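Local coordinates for fatty acid-binding protein homolog 8 (Caenorhabditis elegans, PDB 6C1Z) that carries unsaturated fatty acids such as oleic acid, and the related oleoylethanolamide, from the lysosome to the nucleus, where it activates genes that promote longevity, at residues A[40-45]-A[55-60]. Residues are numbered along the deposited sequence; the frame is centred on the assembly and turned at random.
Sequences TSPTLE and FNQYST
Strands 43-45 and 55-58 run antiparallel, their short axes 159° apart and 4.6 Å from each other at closest approach. Thr43 pairs with Tyr58 and Glu45 with Asn56 as hydrogen-bonded pairs, each through two nearly straight N-H...O bonds; that from Glu45 N to Asn56 O is 2.8 Å long. Leu44 and Gln57 form the non-hydrogen-bonded pair between them. Three of the four acceptor carbonyls also receive a CA-H...O contact, Thr43 O from Gln57 CA, for example.

Pro42, lacking an N-H, suits the place just before the pairing begins, where its ring is spent on packing. It lies alongside Gln57, both pointing the same way: Pro42 CB is 3.5 Å from Gln57 CG, the chain bends at chi2 (147°), and the amide lies beside the ring with Gln57 OE1 3.6 Å from Pro42 CG. An alanine at Gln57 would remove CG and the amide, and would probably leave the Pro42 ring less well covered. On the same face, Leu44 CD1 approaches Phe55 CB at 4.3 Å, and the Phe55 ring continues to Phe68 and Phe95.

Thr43, Glu45, Asn56 and Tyr58 share the other face, where polar groups dominate. Glu45, extended beyond CG, brings OE1 into the plane of the Tyr58 ring at its edge, 3.6 Å from Tyr58 OH, with carboxylate and ring planes almost perpendicular. Thr43 is beta-branched and so at home in a strand; its OG1 accepts a hydrogen bond from Lys13 NZ.

Beyond the strands, Thr40 CB meets Ser59 CB at 4.0 Å; their small hydroxyls turn to backbone carbonyls, Ala37 O and Lys62 O respectively. The whole is part of a beta hairpin, strands 43-49 and 52-58, in the fatty acid-binding protein barrel, where it follows directly on the helical pair 20-27 and 31-39 that caps the barrel in this family.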
ATOM      1  N   THR A  40       9.554   2.149 -11.238  1.00 42.75           N
ATOM      2  CA  THR A  40       8.339   2.762 -11.747  1.00 40.08           C
ATOM      3  C   THR A  40       7.880   3.903 -10.844  1.00 35.70           C
ATOM      4  O   THR A  40       8.282   4.018  -9.682  1.00 40.03           O
ATOM      5  CB  THR A  40       7.202   1.750 -11.806  1.00 39.18           C
ATOM      6  OG1 THR A  40       6.869   1.338 -10.475  1.00 38.60           O
ATOM      7  CG2 THR A  40       7.582   0.546 -12.653  1.00 44.10           C
ATOM      8  N   SER A  41       7.014   4.755 -11.401  1.00 36.13           N
ATOM      9  CA  SER A  41       6.324   5.808 -10.656  1.00 35.34           C
ATOM     10  C   SER A  41       4.833   5.538 -10.820  1.00 33.43           C
ATOM     11  O   SER A  41       4.196   6.075 -11.741  1.00 32.85           O
ATOM     12  CB  SER A  41       6.704   7.196 -11.169  1.00 37.55           C
ATOM     13  OG  SER A  41       8.066   7.473 -10.884  1.00 44.01           O
ATOM     14  N   PRO A  42       4.246   4.712  -9.956  1.00 28.03           N
ATOM     15  CA  PRO A  42       2.878   4.237 -10.182  1.00 25.80           C
ATOM     16  C   PRO A  42       1.854   5.333  -9.964  1.00 26.07           C
ATOM     17  O   PRO A  42       2.129   6.385  -9.380  1.00 29.54           O
ATOM     18  CB  PRO A  42       2.708   3.122  -9.147  1.00 28.14           C
ATOM     19  CG  PRO A  42       3.725   3.377  -8.120  1.00 43.02           C
ATOM     20  CD  PRO A  42       4.864   4.065  -8.783  1.00 30.67           C
ATOM     21  N   THR A  43       0.648   5.059 -10.458  1.00 23.90           N
ATOM     22  CA  THR A  43      -0.533   5.852 -10.172  1.00 25.75           C
ATOM     23  C   THR A  43      -1.413   5.054  -9.225  1.00 24.38           C
ATOM     24  O   THR A  43      -1.722   3.886  -9.486  1.00 23.69           O
ATOM     25  CB  THR A  43      -1.286   6.140 -11.465  1.00 28.79           C
ATOM     26  OG1 THR A  43      -0.443   6.916 -12.312  1.00 32.76           O
ATOM     27  CG2 THR A  43      -2.564   6.910 -11.189  1.00 31.33           C
ATOM     28  N   LEU A  44      -1.813   5.682  -8.132  1.00 23.28           N
ATOM     29  CA  LEU A  44      -2.657   5.047  -7.138  1.00 21.78           C
ATOM     30  C   LEU A  44      -4.044   5.648  -7.266  1.00 20.38           C
ATOM     31  O   LEU A  44      -4.215   6.861  -7.145  1.00 23.88           O
ATOM     32  CB  LEU A  44      -2.088   5.273  -5.737  1.00 24.83           C
ATOM     33  CG  LEU A  44      -2.987   4.958  -4.530  1.00 25.65           C
ATOM     34  CD1 LEU A  44      -3.412   3.514  -4.511  1.00 25.98           C
ATOM     35  CD2 LEU A  44      -2.282   5.327  -3.223  1.00 29.49           C
ATOM     36  N   GLU A  45      -5.028   4.810  -7.543  1.00 21.35           N
ATOM     37  CA  GLU A  45      -6.411   5.228  -7.637  1.00 21.31           C
ATOM     38  C   GLU A  45      -7.139   4.676  -6.429  1.00 21.79           C
ATOM     39  O   GLU A  45      -7.086   3.467  -6.170  1.00 21.33           O
ATOM     40  CB  GLU A  45      -7.025   4.670  -8.916  1.00 25.36           C
ATOM     41  CG  GLU A  45      -8.526   4.746  -9.030  1.00 29.89           C
ATOM     42  CD  GLU A  45      -9.013   4.082 -10.293  1.00 60.46           C
ATOM     43  OE1 GLU A  45      -9.054   2.824 -10.352  1.00 43.53           O
ATOM     44  OE2 GLU A  45      -9.314   4.828 -11.241  1.00 51.34           O
ATOM     45  N   PHE A  55      -8.168   0.220  -3.694  1.00 17.92           N
ATOM     46  CA  PHE A  55      -6.866   0.880  -3.799  1.00 17.62           C
ATOM     47  C   PHE A  55      -6.165   0.168  -4.935  1.00 19.68           C
ATOM     48  O   PHE A  55      -5.666  -0.950  -4.772  1.00 20.62           O
ATOM     49  CB  PHE A  55      -6.042   0.732  -2.510  1.00 18.78           C
ATOM     50  CG  PHE A  55      -6.374   1.728  -1.406  1.00 18.25           C
ATOM     51  CD1 PHE A  55      -7.674   1.961  -0.995  1.00 18.55           C
ATOM     52  CD2 PHE A  55      -5.355   2.429  -0.791  1.00 23.27           C
ATOM     53  CE1 PHE A  55      -7.943   2.880   0.051  1.00 20.52           C
ATOM     54  CE2 PHE A  55      -5.630   3.344   0.236  1.00 24.49           C
ATOM     55  CZ  PHE A  55      -6.917   3.550   0.642  1.00 22.75           C
ATOM     56  N   ASN A  56      -6.164   0.793  -6.091  1.00 18.95           N
ATOM     57  CA  ASN A  56      -5.622   0.182  -7.286  1.00 19.98           C
ATOM     58  C   ASN A  56      -4.362   0.923  -7.687  1.00 21.75           C
ATOM     59  O   ASN A  56      -4.397   2.136  -7.915  1.00 25.02           O
ATOM     60  CB  ASN A  56      -6.657   0.243  -8.406  1.00 22.06           C
ATOM     61  CG  ASN A  56      -7.905  -0.531  -8.082  1.00 25.10           C
ATOM     62  OD1 ASN A  56      -7.878  -1.472  -7.296  1.00 24.77           O
ATOM     63  ND2 ASN A  56      -9.011  -0.160  -8.713  1.00 28.28           N
ATOM     64  N   GLN A  57      -3.274   0.196  -7.854  1.00 21.71           N
ATOM     65  CA  GLN A  57      -2.001   0.795  -8.219  1.00 23.19           C
ATOM     66  C   GLN A  57      -1.668   0.375  -9.640  1.00 24.27           C
ATOM     67  O   GLN A  57      -1.687  -0.817  -9.957  1.00 27.90           O
ATOM     68  CB  GLN A  57      -0.901   0.345  -7.260  1.00 24.24           C
ATOM     69  CG  GLN A  57       0.399   1.104  -7.394  1.00 55.09           C
ATOM     70  CD  GLN A  57       1.113   1.254  -6.069  1.00 57.15           C
ATOM     71  OE1 GLN A  57       2.297   0.939  -5.948  1.00 69.88           O
ATOM     72  NE2 GLN A  57       0.395   1.730  -5.065  1.00 62.74           N
ATOM     73  N   TYR A  58      -1.376   1.342 -10.498  1.00 22.37           N
ATOM     74  CA  TYR A  58      -1.100   1.048 -11.902  1.00 23.45           C
ATOM     75  C   TYR A  58       0.325   1.424 -12.270  1.00 24.19           C
ATOM     76  O   TYR A  58       0.794   2.515 -11.937  1.00 25.39           O
ATOM     77  CB  TYR A  58      -2.056   1.802 -12.834  1.00 26.00           C
ATOM     78  CG  TYR A  58      -3.490   1.381 -12.665  1.00 23.53           C
ATOM     79  CD1 TYR A  58      -3.961   0.229 -13.285  1.00 29.82           C
ATOM     80  CD2 TYR A  58      -4.372   2.136 -11.921  1.00 24.30           C
ATOM     81  CE1 TYR A  58      -5.277  -0.172 -13.149  1.00 36.09           C
ATOM     82  CE2 TYR A  58      -5.712   1.747 -11.783  1.00 24.42           C
ATOM     83  CZ  TYR A  58      -6.139   0.580 -12.385  1.00 28.06           C
ATOM     84  OH  TYR A  58      -7.457   0.213 -12.239  1.00 33.70           O
ATOM     85  N   SER A  59       1.006   0.549 -13.003  1.00 25.51           N
ATOM     86  CA  SER A  59       2.348   0.878 -13.466  1.00 28.13           C
ATOM     87  C   SER A  59       2.698   0.008 -14.661  1.00 32.17           C
ATOM     88  O   SER A  59       2.012  -0.968 -14.963  1.00 30.74           O
ATOM     89  CB  SER A  59       3.393   0.668 -12.369  1.00 30.48           C
ATOM     90  OG  SER A  59       3.718  -0.711 -12.214  1.00 30.41           O
ATOM     91  N   THR A  60       3.803   0.368 -15.321  1.00 32.60           N
ATOM     92  CA  THR A  60       4.272  -0.399 -16.468  1.00 34.32           C
ATOM     93  C   THR A  60       4.664  -1.815 -16.073  1.00 38.88           C
ATOM     94  O   THR A  60       4.580  -2.735 -16.895  1.00 41.07           O
ATOM     95  CB  THR A  60       5.457   0.310 -17.142  1.00 35.29           C
ATOM     96  OG1 THR A  60       6.468   0.630 -16.176  1.00 43.34           O
ATOM     97  CG2 THR A  60       5.002   1.583 -17.837  1.00 39.56           C
TER